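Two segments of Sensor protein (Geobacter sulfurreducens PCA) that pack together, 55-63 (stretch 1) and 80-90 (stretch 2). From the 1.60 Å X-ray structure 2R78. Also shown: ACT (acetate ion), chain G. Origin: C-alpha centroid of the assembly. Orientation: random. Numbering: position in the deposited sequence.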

ATOM      1  N   ASP B  55     -16.629   6.976 -12.909  1.00 21.09           N
ATOM      2  CA  ASP B  55     -15.910   6.187 -13.857  1.00 20.80           C
ATOM      3  C   ASP B  55     -14.554   6.829 -14.138  1.00 18.61           C
ATOM      4  O   ASP B  55     -14.372   8.060 -14.009  1.00 17.03           O
ATOM      5  CB  ASP B  55     -16.681   6.091 -15.141  1.00 21.37           C
ATOM      6  CG  ASP B  55     -17.994   5.343 -14.967  1.00 24.65           C
ATOM      7  OD1 ASP B  55     -18.027   4.357 -14.187  1.00 28.37           O
ATOM      8  OD2 ASP B  55     -18.972   5.782 -15.593  1.00 26.38           O
ATOM      9  N   TRP B  56     -13.637   5.948 -14.521  1.00 17.14           N
ATOM     10  CA  TRP B  56     -12.277   6.271 -14.869  1.00 16.60           C
ATOM     11  C   TRP B  56     -12.273   7.409 -15.853  1.00 16.11           C
ATOM     12  O   TRP B  56     -12.959   7.340 -16.870  1.00 17.01           O
ATOM     13  CB  TRP B  56     -11.626   5.062 -15.507  1.00 17.82           C
ATOM     14  CG  TRP B  56     -10.248   5.184 -16.023  1.00 16.76           C
ATOM     15  CD1 TRP B  56      -9.863   5.032 -17.305  1.00 17.50           C
ATOM     16  CD2 TRP B  56      -9.039   5.265 -15.247  1.00 16.10           C
ATOM     17  NE1 TRP B  56      -8.507   5.073 -17.398  1.00 18.80           N
ATOM     18  CE2 TRP B  56      -7.965   5.216 -16.147  1.00 16.79           C
ATOM     19  CE3 TRP B  56      -8.767   5.377 -13.880  1.00 17.40           C
ATOM     20  CZ2 TRP B  56      -6.625   5.277 -15.725  1.00 17.86           C
ATOM     21  CZ3 TRP B  56      -7.453   5.496 -13.471  1.00 17.96           C
ATOM     22  CH2 TRP B  56      -6.394   5.412 -14.386  1.00 17.29           C
ATOM     23  N   GLY B  57     -11.536   8.467 -15.495  1.00 15.09           N
ATOM     24  CA  GLY B  57     -11.350   9.607 -16.384  1.00 14.63           C
ATOM     25  C   GLY B  57     -12.104  10.899 -16.012  1.00 14.86           C
ATOM     26  O   GLY B  57     -11.708  11.989 -16.350  1.00 15.42           O
ATOM     27  N   VAL B  58     -13.172  10.755 -15.263  1.00 14.69           N
ATOM     28  CA  VAL B  58     -13.989  11.901 -14.894  1.00 14.65           C
ATOM     29  C   VAL B  58     -13.207  12.858 -13.977  1.00 14.50           C
ATOM     30  O   VAL B  58     -13.123  14.049 -14.241  1.00 14.74           O
ATOM     31  CB  VAL B  58     -15.261  11.397 -14.191  1.00 15.64           C
ATOM     32  CG1 VAL B  58     -16.049  12.573 -13.587  1.00 18.04           C
ATOM     33  CG2 VAL B  58     -16.122  10.574 -15.190  1.00 14.90           C
ATOM     34  N   LEU B  59     -12.561  12.317 -12.940  1.00 13.53           N
ATOM     35  CA  LEU B  59     -11.848  13.175 -11.993  1.00 13.97           C
ATOM     36  C   LEU B  59     -10.706  13.895 -12.677  1.00 12.96           C
ATOM     37  O   LEU B  59     -10.426  15.027 -12.338  1.00 14.83           O
ATOM     38  CB  LEU B  59     -11.255  12.402 -10.812  1.00 13.92           C
ATOM     39  CG  LEU B  59     -12.290  12.023  -9.752  1.00 16.94           C
ATOM     40  CD1 LEU B  59     -11.720  10.955  -8.841  1.00 17.80           C
ATOM     41  CD2 LEU B  59     -12.678  13.234  -8.939  1.00 20.18           C
ATOM     42  N   SER B  60      -9.994  13.212 -13.578  1.00 13.07           N
ATOM     43  CA  SER B  60      -8.814  13.826 -14.226  1.00 12.75           C
ATOM     44  C   SER B  60      -9.116  14.473 -15.598  1.00 13.49           C
ATOM     45  O   SER B  60      -8.198  14.828 -16.373  1.00 12.70           O
ATOM     46  CB  SER B  60      -7.680  12.801 -14.348  1.00 12.59           C
ATOM     47  OG  SER B  60      -7.925  11.803 -15.316  1.00 13.76           O
ATOM     48  N   ARG B  61     -10.408  14.655 -15.885  1.00 13.44           N
ATOM     49  CA  ARG B  61     -10.821  15.291 -17.150  1.00 13.80           C
ATOM     50  C   ARG B  61     -10.181  14.600 -18.378  1.00 14.61           C
ATOM     51  O   ARG B  61      -9.559  15.255 -19.226  1.00 15.42           O
ATOM     52  CB  ARG B  61     -10.543  16.766 -17.110  1.00 13.55           C
ATOM     53  CG  ARG B  61     -11.377  17.476 -16.084  1.00 13.47           C
ATOM     54  CD  ARG B  61     -11.200  18.996 -16.131  1.00 15.80           C
ATOM     55  NE  ARG B  61     -12.083  19.582 -15.127  1.00 17.34           N
ATOM     56  CZ  ARG B  61     -11.954  20.808 -14.609  1.00 18.29           C
ATOM     57  NH1 ARG B  61     -11.014  21.647 -15.026  1.00 18.41           N
ATOM     58  NH2 ARG B  61     -12.804  21.197 -13.667  1.00 18.75           N
ATOM     59  N   GLY B  62     -10.329  13.280 -18.428  1.00 14.27           N
ATOM     60  CA  GLY B  62      -9.789  12.453 -19.522  1.00 15.58           C
ATOM     61  C   GLY B  62     -10.828  11.842 -20.412  1.00 16.61           C
ATOM     62  O   GLY B  62     -10.493  10.981 -21.220  1.00 17.56           O
ATOM     63  N   VAL B  63     -12.079  12.280 -20.288  1.00 16.28           N
ATOM     64  CA  VAL B  63     -13.138  11.705 -21.110  1.00 17.81           C
ATOM     65  C   VAL B  63     -13.046  12.273 -22.542  1.00 16.56           C
ATOM     66  O   VAL B  63     -12.783  11.519 -23.496  1.00 17.28           O
ATOM     67  CB  VAL B  63     -14.536  11.936 -20.493  1.00 18.04           C
ATOM     68  CG1 VAL B  63     -15.604  11.353 -21.388  1.00 21.08           C
ATOM     69  CG2 VAL B  63     -14.609  11.320 -19.089  1.00 20.67           C
ATOM     70  N   PRO B  80       1.234  -1.966 -17.558  1.00 26.07           N
ATOM     71  CA  PRO B  80       0.922  -1.209 -16.335  1.00 25.07           C
ATOM     72  C   PRO B  80       1.011   0.295 -16.596  1.00 23.67           C
ATOM     73  O   PRO B  80       1.851   0.736 -17.361  1.00 23.29           O
ATOM     74  CB  PRO B  80       2.017  -1.615 -15.341  1.00 24.97           C
ATOM     75  CG  PRO B  80       2.804  -2.678 -15.998  1.00 26.82           C
ATOM     76  CD  PRO B  80       2.410  -2.840 -17.406  1.00 26.47           C
ATOM     77  N   LEU B  81       0.107   1.043 -15.980  1.00 22.36           N
ATOM     78  CA  LEU B  81       0.099   2.477 -16.067  1.00 21.21           C
ATOM     79  C   LEU B  81       0.988   3.006 -14.965  1.00 19.67           C
ATOM     80  O   LEU B  81       0.957   2.512 -13.826  1.00 18.68           O
ATOM     81  CB  LEU B  81      -1.334   2.986 -15.910  1.00 21.49           C
ATOM     82  CG  LEU B  81      -1.539   4.498 -15.896  1.00 21.84           C
ATOM     83  CD1 LEU B  81      -2.876   4.890 -16.556  1.00 23.72           C
ATOM     84  CD2 LEU B  81      -1.410   5.064 -14.526  1.00 21.95           C
ATOM     85  N   ARG B  82       1.792   4.009 -15.309  1.00 19.95           N
ATOM     86  CA  ARG B  82       2.504   4.801 -14.336  1.00 20.09           C
ATOM     87  C   ARG B  82       2.647   6.186 -14.922  1.00 19.15           C
ATOM     88  O   ARG B  82       3.487   6.417 -15.810  1.00 18.68           O
ATOM     89  CB  ARG B  82       3.884   4.236 -14.053  1.00 22.30           C
ATOM     90  CG  ARG B  82       4.735   5.105 -13.170  1.00 28.49           C
ATOM     91  CD  ARG B  82       4.252   5.134 -11.743  1.00 36.74           C
ATOM     92  NE  ARG B  82       4.268   3.787 -11.163  1.00 41.28           N
ATOM     93  CZ  ARG B  82       5.258   3.238 -10.457  1.00 42.75           C
ATOM     94  NH1 ARG B  82       6.401   3.887 -10.209  1.00 45.66           N
ATOM     95  NH2 ARG B  82       5.104   2.003 -10.004  1.00 41.96           N
ATOM     96  N   GLU B  83       1.782   7.066 -14.464  1.00 17.77           N
ATOM     97  CA  GLU B  83       1.825   8.438 -14.904  1.00 18.32           C
ATOM     98  C   GLU B  83       1.086   9.354 -13.949  1.00 16.49           C
ATOM     99  O   GLU B  83       0.286   8.897 -13.098  1.00 16.19           O
ATOM    100  CB  GLU B  83       1.269   8.536 -16.321  1.00 19.47           C
ATOM    101  CG  GLU B  83      -0.179   8.296 -16.471  1.00 21.36           C
ATOM    102  CD  GLU B  83      -0.588   8.106 -17.954  1.00 21.58           C
ATOM    103  OE1 GLU B  83      -1.062   9.091 -18.581  1.00 23.13           O
ATOM    104  OE2 GLU B  83      -0.379   6.983 -18.506  1.00 23.68           O
ATOM    105  N   GLU B  84       1.382  10.645 -14.069  1.00 14.02           N
ATOM    106  CA  GLU B  84       0.778  11.634 -13.220  1.00 13.39           C
ATOM    107  C   GLU B  84      -0.508  12.136 -13.845  1.00 13.39           C
ATOM    108  O   GLU B  84      -0.613  12.282 -15.074  1.00 13.47           O
ATOM    109  CB  GLU B  84       1.744  12.786 -13.016  1.00 12.46           C
ATOM    110  CG  GLU B  84       3.020  12.382 -12.284  1.00 14.02           C
ATOM    111  CD  GLU B  84       3.927  13.540 -11.981  1.00 14.76           C
ATOM    112  OE1 GLU B  84       3.577  14.675 -12.397  1.00 13.81           O
ATOM    113  OE2 GLU B  84       5.014  13.287 -11.389  1.00 15.93           O
ATOM    114  N   ARG B  85      -1.478  12.431 -12.986  1.00 14.23           N
ATOM    115  CA  ARG B  85      -2.713  13.039 -13.411  1.00 14.25           C
ATOM    116  C   ARG B  85      -3.141  14.126 -12.432  1.00 14.04           C
ATOM    117  O   ARG B  85      -3.012  13.955 -11.234  1.00 13.77           O
ATOM    118  CB  ARG B  85      -3.821  11.992 -13.498  1.00 15.65           C
ATOM    119  CG  ARG B  85      -3.579  11.002 -14.577  1.00 17.47           C
ATOM    120  CD  ARG B  85      -3.693  11.604 -15.934  1.00 18.80           C
ATOM    121  NE  ARG B  85      -5.062  11.934 -16.369  1.00 16.67           N
ATOM    122  CZ  ARG B  85      -5.339  12.514 -17.531  1.00 19.19           C
ATOM    123  NH1 ARG B  85      -4.344  12.837 -18.384  1.00 21.70           N
ATOM    124  NH2 ARG B  85      -6.581  12.764 -17.878  1.00 17.14           N
ATOM    125  N   THR B  86      -3.619  15.240 -12.966  1.00 13.34           N
ATOM    126  CA  THR B  86      -4.302  16.262 -12.163  1.00 14.91           C
ATOM    127  C   THR B  86      -5.769  15.856 -11.983  1.00 15.76           C
ATOM    128  O   THR B  86      -6.393  15.345 -12.933  1.00 15.38           O
ATOM    129  CB  THR B  86      -4.214  17.641 -12.825  1.00 14.62           C
ATOM    130  OG1 THR B  86      -2.832  18.030 -12.969  1.00 16.32           O
ATOM    131  CG2 THR B  86      -4.974  18.671 -11.999  1.00 14.16           C
ATOM    132  N   VAL B  87      -6.254  15.998 -10.748  1.00 16.21           N
ATOM    133  CA  VAL B  87      -7.640  15.668 -10.390  1.00 17.83           C
ATOM    134  C   VAL B  87      -8.336  16.968  -9.998  1.00 18.55           C
ATOM    135  O   VAL B  87      -7.746  17.794  -9.302  1.00 17.41           O
ATOM    136  CB  VAL B  87      -7.652  14.615  -9.238  1.00 19.36           C
ATOM    137  CG1 VAL B  87      -8.989  14.531  -8.512  1.00 22.21           C
ATOM    138  CG2 VAL B  87      -7.241  13.251  -9.809  1.00 20.37           C
ATOM    139  N   TRP B  88      -9.575  17.128 -10.482  1.00 18.62           N
ATOM    140  CA  TRP B  88     -10.428  18.268 -10.178  1.00 19.17           C
ATOM    141  C   TRP B  88     -11.681  17.683  -9.542  1.00 20.53           C
ATOM    142  O   TRP B  88     -12.459  16.979 -10.194  1.00 19.75           O
ATOM    143  CB  TRP B  88     -10.838  19.032 -11.422  1.00 19.80           C
ATOM    144  CG  TRP B  88      -9.784  19.811 -12.099  1.00 19.21           C
ATOM    145  CD1 TRP B  88      -9.496  21.135 -11.920  1.00 20.11           C
ATOM    146  CD2 TRP B  88      -8.888  19.337 -13.097  1.00 19.13           C
ATOM    147  NE1 TRP B  88      -8.488  21.513 -12.775  1.00 20.16           N
ATOM    148  CE2 TRP B  88      -8.098  20.421 -13.502  1.00 19.08           C
ATOM    149  CE3 TRP B  88      -8.691  18.105 -13.711  1.00 17.87           C
ATOM    150  CZ2 TRP B  88      -7.126  20.294 -14.486  1.00 20.11           C
ATOM    151  CZ3 TRP B  88      -7.727  17.985 -14.688  1.00 19.46           C
ATOM    152  CH2 TRP B  88      -6.955  19.056 -15.059  1.00 20.01           C
ATOM    153  N   THR B  89     -11.851  17.975  -8.256  1.00 21.23           N
ATOM    154  CA  THR B  89     -12.994  17.467  -7.528  1.00 21.90           C
ATOM    155  C   THR B  89     -14.255  18.342  -7.674  1.00 23.00           C
ATOM    156  O   THR B  89     -14.224  19.478  -8.170  1.00 21.46           O
ATOM    157  CB  THR B  89     -12.693  17.350  -6.058  1.00 22.58           C
ATOM    158  OG1 THR B  89     -12.667  18.649  -5.476  1.00 23.25           O
ATOM    159  CG2 THR B  89     -11.356  16.643  -5.830  1.00 22.49           C
ATOM    160  N   ARG B  90     -15.383  17.780  -7.250  1.00 24.08           N
ATOM    161  CA  ARG B  90     -16.670  18.431  -7.521  1.00 26.19           C
ATOM    162  C   ARG B  90     -16.838  19.717  -6.689  1.00 25.82           C
ATOM    163  O   ARG B  90     -17.687  20.574  -7.004  1.00 24.89           O
ATOM    164  CB  ARG B  90     -17.819  17.458  -7.253  1.00 26.59           C
ATOM    165  CG  ARG B  90     -17.900  17.082  -5.818  1.00 29.30           C
ATOM    166  CD  ARG B  90     -19.055  16.186  -5.511  1.00 30.58           C
ATOM    167  NE  ARG B  90     -19.142  16.095  -4.059  1.00 33.11           N
ATOM    168  CZ  ARG B  90     -19.050  14.967  -3.362  1.00 36.36           C
ATOM    169  NH1 ARG B  90     -19.108  15.016  -2.035  1.00 37.55           N
ATOM    170  NH2 ARG B  90     -18.917  13.802  -3.979  1.00 37.95           N
TER
HETATM  171  C   ACT G   3      -9.332   9.356 -13.132  1.00 16.82           C
HETATM  172  O   ACT G   3     -10.294   8.628 -12.771  1.00 17.60           O
HETATM  173  OXT ACT G   3      -9.612  10.275 -13.960  1.00 15.25           O
HETATM  174  CH3 ACT G   3      -7.925   9.122 -12.605  1.00 19.63           C
HETATM  175  O   HOH W   1     -13.266  16.476 -12.893  1.00 18.99           O
HETATM  176  O   HOH W   2      -7.247  14.097 -20.719  1.00 23.84           O

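Stretch 2 is a strand from Leu81 to Trp88. Stretch 1 has no regular helix or strand; it folds through a type II turn from Asp55 to Val58 and a type I turn from Val58 to Arg61. The CA atoms nearest each other across the stretches are those of Ser60 and Val87, 4.4 Å apart.

Leu81 points toward stretch 1 and makes an apolar contact with Trp56. Its CD1 lies 3.9 Å from Trp56 CZ2, at the edge of the indole. Arg82, Glu83 and Glu84 make no contact with stretch 1.

Arg85 also points toward stretch 1. Its chi1, chi2 and chi3 are all m. Arg85 NH2 donates to Ser60 OG at 3.0 Å, and Arg85 NE adds a weak bond to Ser60 OG at 3.1 Å. The same hydroxyl donates to the acetate, with Ser60 OG 2.6 Å from ACT OXT. Its proton is thus directed to the acetate while it accepts from the arginine. Gly62 CA is 3.6 Å from Arg85 NH2; a CB on Gly62 would clash with that nitrogen. Water 2 links the stretches here, donating to Arg61 O and accepting from Arg85 NH2.

Thr86 contributes its carbonyl. Thr86 O receives a CA-H...O contact from Ser60 CA at 3.1 Å. At Val87, CG1 packs against Leu59 CB at 3.9 Å, an apolar pairing.

Trp88 has the largest area covered by the other stretch. Its backbone N donates to Leu59 O at 2.9 Å, and the angle of 173° is nearly straight. This is the one backbone-to-backbone hydrogen bond between the stretches. The indole carries the Arg61 guanidinium flat on one face, with planes at 8° and centres 3.6 Å apart. The positive charge thus sits over the ring's pi electrons. Arg61 CD adds a CH-pi contact over the six-membered ring.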